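Local coordinates for protein restriction endonuclease S subunits (Thermoanaerobacter tengcongensis, PDB 3OKG) that probably recognises and binds specific DNA sequences as the specificity subunit of a type I restriction-modification methyltransferase, in which it assembles with M subunits, at residues F92-P97 / V159-V164; L99-A103 / C137-T143. Numbering follows the deposited sequence.

Contact 1 (F92-P97 / V159-V164); sequences FATTRP and VTDNDV. With SO4 (sulfate ion), chain C; SO4 (sulfate ion), chain F.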
ATOM      1  N   PHE A  92      -2.578   3.174 -27.146  1.00 16.75           N
ATOM      2  CA  PHE A  92      -3.233   2.190 -26.288  1.00 12.96           C
ATOM      3  C   PHE A  92      -2.573   0.828 -26.560  1.00 17.41           C
ATOM      4  O   PHE A  92      -2.692   0.301 -27.663  1.00 19.90           O
ATOM      5  CB  PHE A  92      -4.714   2.137 -26.715  1.00 16.91           C
ATOM      6  CG  PHE A  92      -5.534   1.134 -25.949  1.00 18.54           C
ATOM      7  CD1 PHE A  92      -6.372   1.546 -24.926  1.00 23.74           C
ATOM      8  CD2 PHE A  92      -5.482  -0.225 -26.280  1.00 18.31           C
ATOM      9  CE1 PHE A  92      -7.137   0.629 -24.229  1.00 25.07           C
ATOM     10  CE2 PHE A  92      -6.243  -1.143 -25.589  1.00 23.82           C
ATOM     11  CZ  PHE A  92      -7.071  -0.720 -24.558  1.00 27.56           C
ATOM     12  N   ALA A  93      -1.818   0.300 -25.606  1.00 16.55           N
ATOM     13  CA  ALA A  93      -1.081  -0.944 -25.870  1.00 18.07           C
ATOM     14  C   ALA A  93      -2.076  -2.076 -26.086  1.00 23.71           C
ATOM     15  O   ALA A  93      -3.017  -2.221 -25.306  1.00 20.74           O
ATOM     16  CB  ALA A  93      -0.154  -1.273 -24.718  1.00 17.47           C
ATOM     17  N   THR A  94      -1.883  -2.866 -27.147  1.00 18.92           N
ATOM     18  CA  THR A  94      -2.776  -3.990 -27.400  1.00 21.62           C
ATOM     19  C   THR A  94      -2.337  -5.252 -26.648  1.00 25.92           C
ATOM     20  O   THR A  94      -3.129  -6.144 -26.458  1.00 24.25           O
ATOM     21  CB  THR A  94      -2.960  -4.267 -28.888  1.00 21.81           C
ATOM     22  OG1 THR A  94      -1.674  -4.407 -29.527  1.00 19.65           O
ATOM     23  CG2 THR A  94      -3.725  -3.114 -29.521  1.00 17.02           C
ATOM     24  N   THR A  95      -1.083  -5.295 -26.213  1.00 22.75           N
ATOM     25  CA  THR A  95      -0.601  -6.355 -25.321  1.00 26.23           C
ATOM     26  C   THR A  95      -0.973  -6.041 -23.864  1.00 24.40           C
ATOM     27  O   THR A  95      -0.885  -4.886 -23.441  1.00 24.60           O
ATOM     28  CB  THR A  95       0.920  -6.471 -25.432  1.00 33.58           C
ATOM     29  OG1 THR A  95       1.250  -7.013 -26.717  1.00 38.38           O
ATOM     30  CG2 THR A  95       1.485  -7.381 -24.341  1.00 46.24           C
ATOM     31  N   ARG A  96      -1.394  -7.056 -23.107  1.00 24.30           N
ATOM     32  CA  ARG A  96      -1.809  -6.892 -21.715  1.00 26.90           C
ATOM     33  C   ARG A  96      -2.642  -5.646 -21.334  1.00 25.39           C
ATOM     34  O   ARG A  96      -2.410  -5.022 -20.303  1.00 22.78           O
ATOM     35  CB  ARG A  96      -0.585  -7.060 -20.792  1.00 24.35           C
ATOM     36  CG  ARG A  96       0.060  -8.436 -20.934  1.00 24.82           C
ATOM     37  CD  ARG A  96       1.272  -8.597 -20.031  1.00 34.78           C
ATOM     38  NE  ARG A  96       2.461  -8.000 -20.621  1.00 48.13           N
ATOM     39  CZ  ARG A  96       3.257  -8.632 -21.478  1.00 71.08           C
ATOM     40  NH1 ARG A  96       2.984  -9.876 -21.848  1.00 67.11           N
ATOM     41  NH2 ARG A  96       4.326  -8.018 -21.969  1.00 59.76           N
ATOM     42  N   PRO A  97      -3.641  -5.309 -22.151  1.00 24.61           N
ATOM     43  CA  PRO A  97      -4.409  -4.063 -21.974  1.00 23.31           C
ATOM     44  C   PRO A  97      -4.761  -3.686 -20.538  1.00 25.86           C
ATOM     45  O   PRO A  97      -4.920  -2.502 -20.219  1.00 21.33           O
ATOM     46  CB  PRO A  97      -5.687  -4.328 -22.765  1.00 29.91           C
ATOM     47  CG  PRO A  97      -5.330  -5.478 -23.676  1.00 27.11           C
ATOM     48  CD  PRO A  97      -4.396  -6.332 -22.894  1.00 24.54           C
ATOM     49  N   VAL A 159      -5.178  -9.332 -28.888  1.00 23.25           N
ATOM     50  CA  VAL A 159      -5.962  -8.137 -29.223  1.00 21.11           C
ATOM     51  C   VAL A 159      -5.370  -7.405 -30.429  1.00 21.59           C
ATOM     52  O   VAL A 159      -4.151  -7.276 -30.540  1.00 26.15           O
ATOM     53  CB  VAL A 159      -6.021  -7.154 -28.026  1.00 25.25           C
ATOM     54  CG1 VAL A 159      -6.645  -5.797 -28.457  1.00 22.26           C
ATOM     55  CG2 VAL A 159      -6.810  -7.770 -26.895  1.00 21.70           C
ATOM     56  N   THR A 160      -6.232  -6.919 -31.323  1.00 20.31           N
ATOM     57  CA  THR A 160      -5.794  -6.188 -32.515  1.00 23.55           C
ATOM     58  C   THR A 160      -6.199  -4.711 -32.416  1.00 20.38           C
ATOM     59  O   THR A 160      -7.041  -4.358 -31.585  1.00 19.11           O
ATOM     60  CB  THR A 160      -6.466  -6.733 -33.802  1.00 22.61           C
ATOM     61  OG1 THR A 160      -7.873  -6.467 -33.761  1.00 21.04           O
ATOM     62  CG2 THR A 160      -6.226  -8.225 -33.982  1.00 27.19           C
ATOM     63  N   ASP A 161      -5.622  -3.865 -33.268  1.00 18.13           N
ATOM     64  CA  ASP A 161      -6.016  -2.450 -33.292  1.00 24.20           C
ATOM     65  C   ASP A 161      -7.512  -2.356 -33.636  1.00 21.39           C
ATOM     66  O   ASP A 161      -8.256  -1.568 -33.050  1.00 20.76           O
ATOM     67  CB  ASP A 161      -5.227  -1.676 -34.347  1.00 21.87           C
ATOM     68  CG  ASP A 161      -3.740  -1.536 -34.009  1.00 29.64           C
ATOM     69  OD1 ASP A 161      -3.347  -1.717 -32.838  1.00 22.83           O
ATOM     70  OD2 ASP A 161      -2.954  -1.245 -34.931  1.00 36.74           O
ATOM     71  N   ASN A 162      -7.963  -3.141 -34.619  1.00 21.48           N
ATOM     72  CA  ASN A 162      -9.408  -3.115 -34.953  1.00 20.42           C
ATOM     73  C   ASN A 162     -10.314  -3.480 -33.767  1.00 19.81           C
ATOM     74  O   ASN A 162     -11.394  -2.915 -33.618  1.00 19.25           O
ATOM     75  CB  ASN A 162      -9.723  -4.018 -36.162  1.00 22.49           C
ATOM     76  CG  ASN A 162      -9.231  -3.419 -37.452  1.00 40.03           C
ATOM     77  OD1 ASN A 162      -9.073  -2.198 -37.552  1.00 32.04           O
ATOM     78  ND2 ASN A 162      -8.957  -4.264 -38.438  1.00 33.03           N
ATOM     79  N   ASP A 163      -9.872  -4.415 -32.932  1.00 17.18           N
ATOM     80  CA  ASP A 163     -10.642  -4.772 -31.740  1.00 23.08           C
ATOM     81  C   ASP A 163     -10.842  -3.508 -30.883  1.00 22.30           C
ATOM     82  O   ASP A 163     -11.925  -3.232 -30.369  1.00 16.94           O
ATOM     83  CB  ASP A 163      -9.885  -5.802 -30.886  1.00 21.63           C
ATOM     84  CG  ASP A 163      -9.866  -7.206 -31.503  1.00 22.14           C
ATOM     85  OD1 ASP A 163     -10.601  -7.449 -32.474  1.00 20.32           O
ATOM     86  OD2 ASP A 163      -9.102  -8.054 -30.996  1.00 24.84           O
ATOM     87  N   VAL A 164      -9.774  -2.744 -30.709  1.00 18.66           N
ATOM     88  CA  VAL A 164      -9.887  -1.519 -29.912  1.00 18.98           C
ATOM     89  C   VAL A 164     -10.822  -0.502 -30.592  1.00 15.59           C
ATOM     90  O   VAL A 164     -11.716   0.069 -29.953  1.00 18.45           O
ATOM     91  CB  VAL A 164      -8.489  -0.919 -29.642  1.00 18.85           C
ATOM     92  CG1 VAL A 164      -8.590   0.407 -28.830  1.00 18.88           C
ATOM     93  CG2 VAL A 164      -7.581  -1.958 -28.912  1.00 17.30           C
TER
HETATM   94  S   SO4 C 399      -1.211 -10.540 -24.336  1.00 42.04           S
HETATM   95  O1  SO4 C 399      -2.233  -9.853 -23.532  1.00 41.98           O
HETATM   96  O2  SO4 C 399      -1.752 -10.958 -25.640  1.00 36.50           O
HETATM   97  O3  SO4 C 399      -0.075  -9.648 -24.548  1.00 62.58           O
HETATM   98  O4  SO4 C 399      -0.767 -11.718 -23.592  1.00 37.57           O
HETATM   99  S   SO4 F 402      -8.359  -7.631 -37.690  1.00 90.83           S
HETATM  100  O1  SO4 F 402      -7.115  -6.861 -37.746  1.00 43.84           O
HETATM  101  O2  SO4 F 402      -9.221  -7.252 -38.815  1.00 69.01           O
HETATM  102  O3  SO4 F 402      -8.010  -9.063 -37.717  1.00 46.54           O
HETATM  103  O4  SO4 F 402      -9.061  -7.338 -36.443  1.00 44.25           O
HETATM  104  O   HOH W   1      -3.618  -8.876 -26.335  1.00 24.44           O
HETATM  105  O   HOH W   2      -1.186  -2.870 -31.880  1.00 26.85           O

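Contact 2 (L99-A103 / C137-T143); sequences LKNIA and CRSDFIT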
ATOM      1  N   LEU A  99      -3.000  -3.583 -18.099  1.00 21.48           N
ATOM      2  CA  LEU A  99      -1.927  -2.858 -17.417  1.00 22.40           C
ATOM      3  C   LEU A  99      -2.116  -1.325 -17.535  1.00 21.93           C
ATOM      4  O   LEU A  99      -1.576  -0.573 -16.747  1.00 21.41           O
ATOM      5  CB  LEU A  99      -0.561  -3.275 -17.963  1.00 24.14           C
ATOM      6  CG  LEU A  99      -0.077  -4.693 -17.633  1.00 28.24           C
ATOM      7  CD1 LEU A  99       1.261  -5.022 -18.306  1.00 33.22           C
ATOM      8  CD2 LEU A  99       0.011  -4.881 -16.135  1.00 28.79           C
ATOM      9  N   LYS A 100      -2.881  -0.904 -18.531  1.00 19.94           N
ATOM     10  CA  LYS A 100      -3.160   0.510 -18.806  1.00 19.29           C
ATOM     11  C   LYS A 100      -1.926   1.261 -19.279  1.00 19.35           C
ATOM     12  O   LYS A 100      -1.706   2.421 -18.914  1.00 19.66           O
ATOM     13  CB  LYS A 100      -3.774   1.225 -17.597  1.00 20.26           C
ATOM     14  CG  LYS A 100      -4.887   0.452 -16.912  1.00 22.98           C
ATOM     15  CD  LYS A 100      -6.163   0.476 -17.673  1.00 24.17           C
ATOM     16  CE  LYS A 100      -7.301  -0.050 -16.755  1.00 33.32           C
ATOM     17  NZ  LYS A 100      -8.617  -0.026 -17.450  1.00 35.95           N
ATOM     18  N   ASN A 101      -1.133   0.610 -20.116  1.00 22.56           N
ATOM     19  CA  ASN A 101      -0.110   1.333 -20.859  1.00 22.03           C
ATOM     20  C   ASN A 101      -0.793   2.150 -21.946  1.00 19.58           C
ATOM     21  O   ASN A 101      -0.858   1.776 -23.120  1.00 18.30           O
ATOM     22  CB  ASN A 101       0.935   0.353 -21.403  1.00 22.53           C
ATOM     23  CG  ASN A 101       1.801  -0.189 -20.294  1.00 21.72           C
ATOM     24  OD1 ASN A 101       1.905  -1.398 -20.099  1.00 26.99           O
ATOM     25  ND2 ASN A 101       2.391   0.721 -19.519  1.00 17.57           N
ATOM     26  N   ILE A 102      -1.338   3.284 -21.528  1.00 14.45           N
ATOM     27  CA  ILE A 102      -2.224   4.052 -22.383  1.00 12.70           C
ATOM     28  C   ILE A 102      -1.908   5.499 -22.079  1.00 18.99           C
ATOM     29  O   ILE A 102      -1.879   5.863 -20.906  1.00 21.24           O
ATOM     30  CB  ILE A 102      -3.688   3.811 -21.998  1.00 15.58           C
ATOM     31  CG1 ILE A 102      -4.064   2.320 -22.191  1.00 21.80           C
ATOM     32  CG2 ILE A 102      -4.619   4.743 -22.806  1.00 18.20           C
ATOM     33  CD1 ILE A 102      -5.337   1.936 -21.436  1.00 21.36           C
ATOM     34  N   ALA A 103      -1.694   6.328 -23.102  1.00 14.49           N
ATOM     35  CA  ALA A 103      -1.176   7.679 -22.830  1.00 15.82           C
ATOM     36  C   ALA A 103      -1.570   8.634 -23.899  1.00 18.60           C
ATOM     37  O   ALA A 103      -1.879   8.220 -25.010  1.00 16.94           O
ATOM     38  CB  ALA A 103       0.333   7.633 -22.728  1.00 16.99           C
ATOM     39  N   CYS A 137     -10.397   5.865 -22.754  1.00 16.64           N
ATOM     40  CA  CYS A 137      -9.629   4.662 -23.039  1.00 17.31           C
ATOM     41  C   CYS A 137      -8.948   4.041 -21.835  1.00 16.21           C
ATOM     42  O   CYS A 137      -8.593   2.864 -21.864  1.00 20.84           O
ATOM     43  CB  CYS A 137      -8.599   4.922 -24.140  1.00 21.69           C
ATOM     44  SG  CYS A 137      -9.422   5.098 -25.721  1.00 27.78           S
ATOM     45  N   ARG A 138      -8.738   4.822 -20.779  1.00 17.47           N
ATOM     46  CA  ARG A 138      -8.187   4.240 -19.554  1.00 14.86           C
ATOM     47  C   ARG A 138      -9.212   3.494 -18.703  1.00 15.36           C
ATOM     48  O   ARG A 138      -8.847   2.864 -17.696  1.00 17.84           O
ATOM     49  CB  ARG A 138      -7.507   5.338 -18.725  1.00 20.13           C
ATOM     50  CG  ARG A 138      -6.222   5.766 -19.408  1.00 16.83           C
ATOM     51  CD  ARG A 138      -5.330   6.572 -18.546  1.00 26.38           C
ATOM     52  NE  ARG A 138      -5.058   5.977 -17.247  1.00 20.81           N
ATOM     53  CZ  ARG A 138      -4.037   5.184 -16.952  1.00 25.07           C
ATOM     54  NH1 ARG A 138      -3.162   4.825 -17.876  1.00 22.40           N
ATOM     55  NH2 ARG A 138      -3.901   4.754 -15.711  1.00 21.49           N
ATOM     56  N   SER A 139     -10.476   3.571 -19.082  1.00 19.17           N
ATOM     57  CA  SER A 139     -11.494   2.928 -18.257  1.00 24.04           C
ATOM     58  C   SER A 139     -11.514   1.416 -18.452  1.00 22.73           C
ATOM     59  O   SER A 139     -11.314   0.925 -19.567  1.00 18.87           O
ATOM     60  CB  SER A 139     -12.894   3.452 -18.556  1.00 23.58           C
ATOM     61  OG  SER A 139     -13.836   2.625 -17.881  1.00 24.90           O
ATOM     62  N   ASP A 140     -11.792   0.690 -17.373  1.00 20.82           N
ATOM     63  CA  ASP A 140     -12.106  -0.753 -17.454  1.00 20.71           C
ATOM     64  C   ASP A 140     -13.270  -1.027 -18.436  1.00 21.79           C
ATOM     65  O   ASP A 140     -13.346  -2.099 -19.022  1.00 22.88           O
ATOM     66  CB  ASP A 140     -12.512  -1.299 -16.074  1.00 19.82           C
ATOM     67  CG  ASP A 140     -11.359  -1.374 -15.087  1.00 31.14           C
ATOM     68  OD1 ASP A 140     -10.183  -1.140 -15.464  1.00 23.70           O
ATOM     69  OD2 ASP A 140     -11.634  -1.675 -13.900  1.00 23.52           O
ATOM     70  N   PHE A 141     -14.156  -0.061 -18.618  1.00 19.13           N
ATOM     71  CA  PHE A 141     -15.282  -0.245 -19.543  1.00 22.58           C
ATOM     72  C   PHE A 141     -14.781  -0.626 -20.945  1.00 23.84           C
ATOM     73  O   PHE A 141     -15.450  -1.379 -21.679  1.00 19.61           O
ATOM     74  CB  PHE A 141     -16.156   1.017 -19.615  1.00 22.47           C
ATOM     75  CG  PHE A 141     -17.358   0.853 -20.491  1.00 25.88           C
ATOM     76  CD1 PHE A 141     -18.453   0.116 -20.053  1.00 29.61           C
ATOM     77  CD2 PHE A 141     -17.391   1.404 -21.763  1.00 25.82           C
ATOM     78  CE1 PHE A 141     -19.572  -0.047 -20.866  1.00 33.73           C
ATOM     79  CE2 PHE A 141     -18.502   1.239 -22.574  1.00 28.33           C
ATOM     80  CZ  PHE A 141     -19.587   0.505 -22.125  1.00 21.06           C
ATOM     81  N   ILE A 142     -13.611  -0.099 -21.318  1.00 24.36           N
ATOM     82  CA  ILE A 142     -12.998  -0.404 -22.622  1.00 24.31           C
ATOM     83  C   ILE A 142     -12.264  -1.734 -22.619  1.00 28.74           C
ATOM     84  O   ILE A 142     -12.507  -2.582 -23.475  1.00 24.74           O
ATOM     85  CB  ILE A 142     -12.010   0.709 -23.062  1.00 26.34           C
ATOM     86  CG1 ILE A 142     -12.761   2.006 -23.359  1.00 25.50           C
ATOM     87  CG2 ILE A 142     -11.170   0.260 -24.269  1.00 24.48           C
ATOM     88  CD1 ILE A 142     -14.011   1.865 -24.197  1.00 27.01           C
ATOM     89  N   THR A 143     -11.371  -1.904 -21.643  1.00 22.14           N
ATOM     90  CA  THR A 143     -10.661  -3.157 -21.392  1.00 28.65           C
ATOM     91  C   THR A 143     -11.575  -4.334 -21.459  1.00 21.02           C
ATOM     92  O   THR A 143     -11.286  -5.360 -22.079  1.00 27.85           O
ATOM     93  CB  THR A 143     -10.203  -3.201 -19.913  1.00 35.68           C
ATOM     94  OG1 THR A 143      -9.450  -2.040 -19.615  1.00 28.97           O
ATOM     95  CG2 THR A 143      -9.401  -4.474 -19.587  1.00 35.49           C
TER

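Contact 1 (F92-P97 / V159-V164)
A capped helix start meets the end of a sheet strand here, within the first DNA-specificity (target recognition) domain of this type I S subunit. Thr160 is the N-cap of helix 161-165 and forms a capping box with Asp163: Asp163 N donates to Thr160 OG1 (3.0 Å), and Thr160 N donates to Asp163 OD2 (3.1 Å). Val164, in the first turn of the helix, points toward strand 90-93, and its CG1 sits over the Phe92 ring, 4.2 Å from the centroid, in a CH-pi contact. Thr94, just past the strand, fills the space between Val159 and the helix; its CG2 lies 3.6 Å from Asp161 OD1. No direct hydrogen bond joins the two segments; two waters provide the polar links between them. Water 2 bridges Thr94 OG1, also hydrogen-bonded to Gly117 O, and Asp161 OD1, while Asp161 OD2 pairs with Lys83. Water 1 donates to Thr94 O (2.8 Å), accepts from Val159 N (3.0 Å) and donates to O2 of the chain C sulfate (2.9 Å).

Contact 2 (L99-A103 / C137-T143)
The backbones come closest at Lys100 and Arg138, whose CA atoms are 6.3 Å apart. On one side the chain leaves a short turn to enter edge strand 102-104: Asn101 is the centre of an inverse gamma turn, with a weak Ile102 N to Lys100 O bond of 2.8 Å. On the other, the chain passes from helix 130-137 into the short helix 140-143, where Ser139 is the N-cap and its OG accepts from Phe141 N at 2.8 Å. Lys100 stretches its side chain across to this junction. Its NZ donates to Arg138 O (2.9 Å) and forms a salt bridge with Asp140 OD1 (2.8 Å), with Thr143 OG1 3.1 Å from the same NZ. The contact thus ties the edge of the three-stranded antiparallel sheet in the first specificity domain to the link between two consecutive helices. Arg138 answers in the opposite direction: its NH1 makes weak hydrogen bonds to Lys100 O (3.0 Å) and Ile102 O (3.5 Å), both near the guanidinium plane, while its NE is salt-bridged to Glu400 in the C-terminal helix 392-407. Asp140 OD2 pairs with Arg398 of that helix, so these charged residues also connect the domain to a predicted coiled-coil region. Ile102 supplies the apolar part: its CG2 is 4.2 Å from Cys137 CB and 3.9 Å from Arg138 CG, and its CD1 is 3.4 Å from Cys137 O.

How the contacts relate
Contacts 1 and 2 lie about 10 Å apart, centre to centre, in the first specificity domain. Along the chain contact 2 is nested within the loop closed by contact 1: strands 90-93 and 102-104 come first, then helices 140-143 and 161-165. The two strands are antiparallel neighbours in one sheet, joined by a probable hydrogen bond from Ala93 N to Asn101 O (3.0 Å). Phe92 links the contacts through its ring, with CE1 3.6 Å from Ile102 CD1 and 4.1 Å from Ile142 CG2. Both pack successive helical segments against the same sheet; contact 2 lies where the domain meets the predicted coiled coil of helix 392-407, and contact 1 farther from the chain's centre (about 29 against 22 Å).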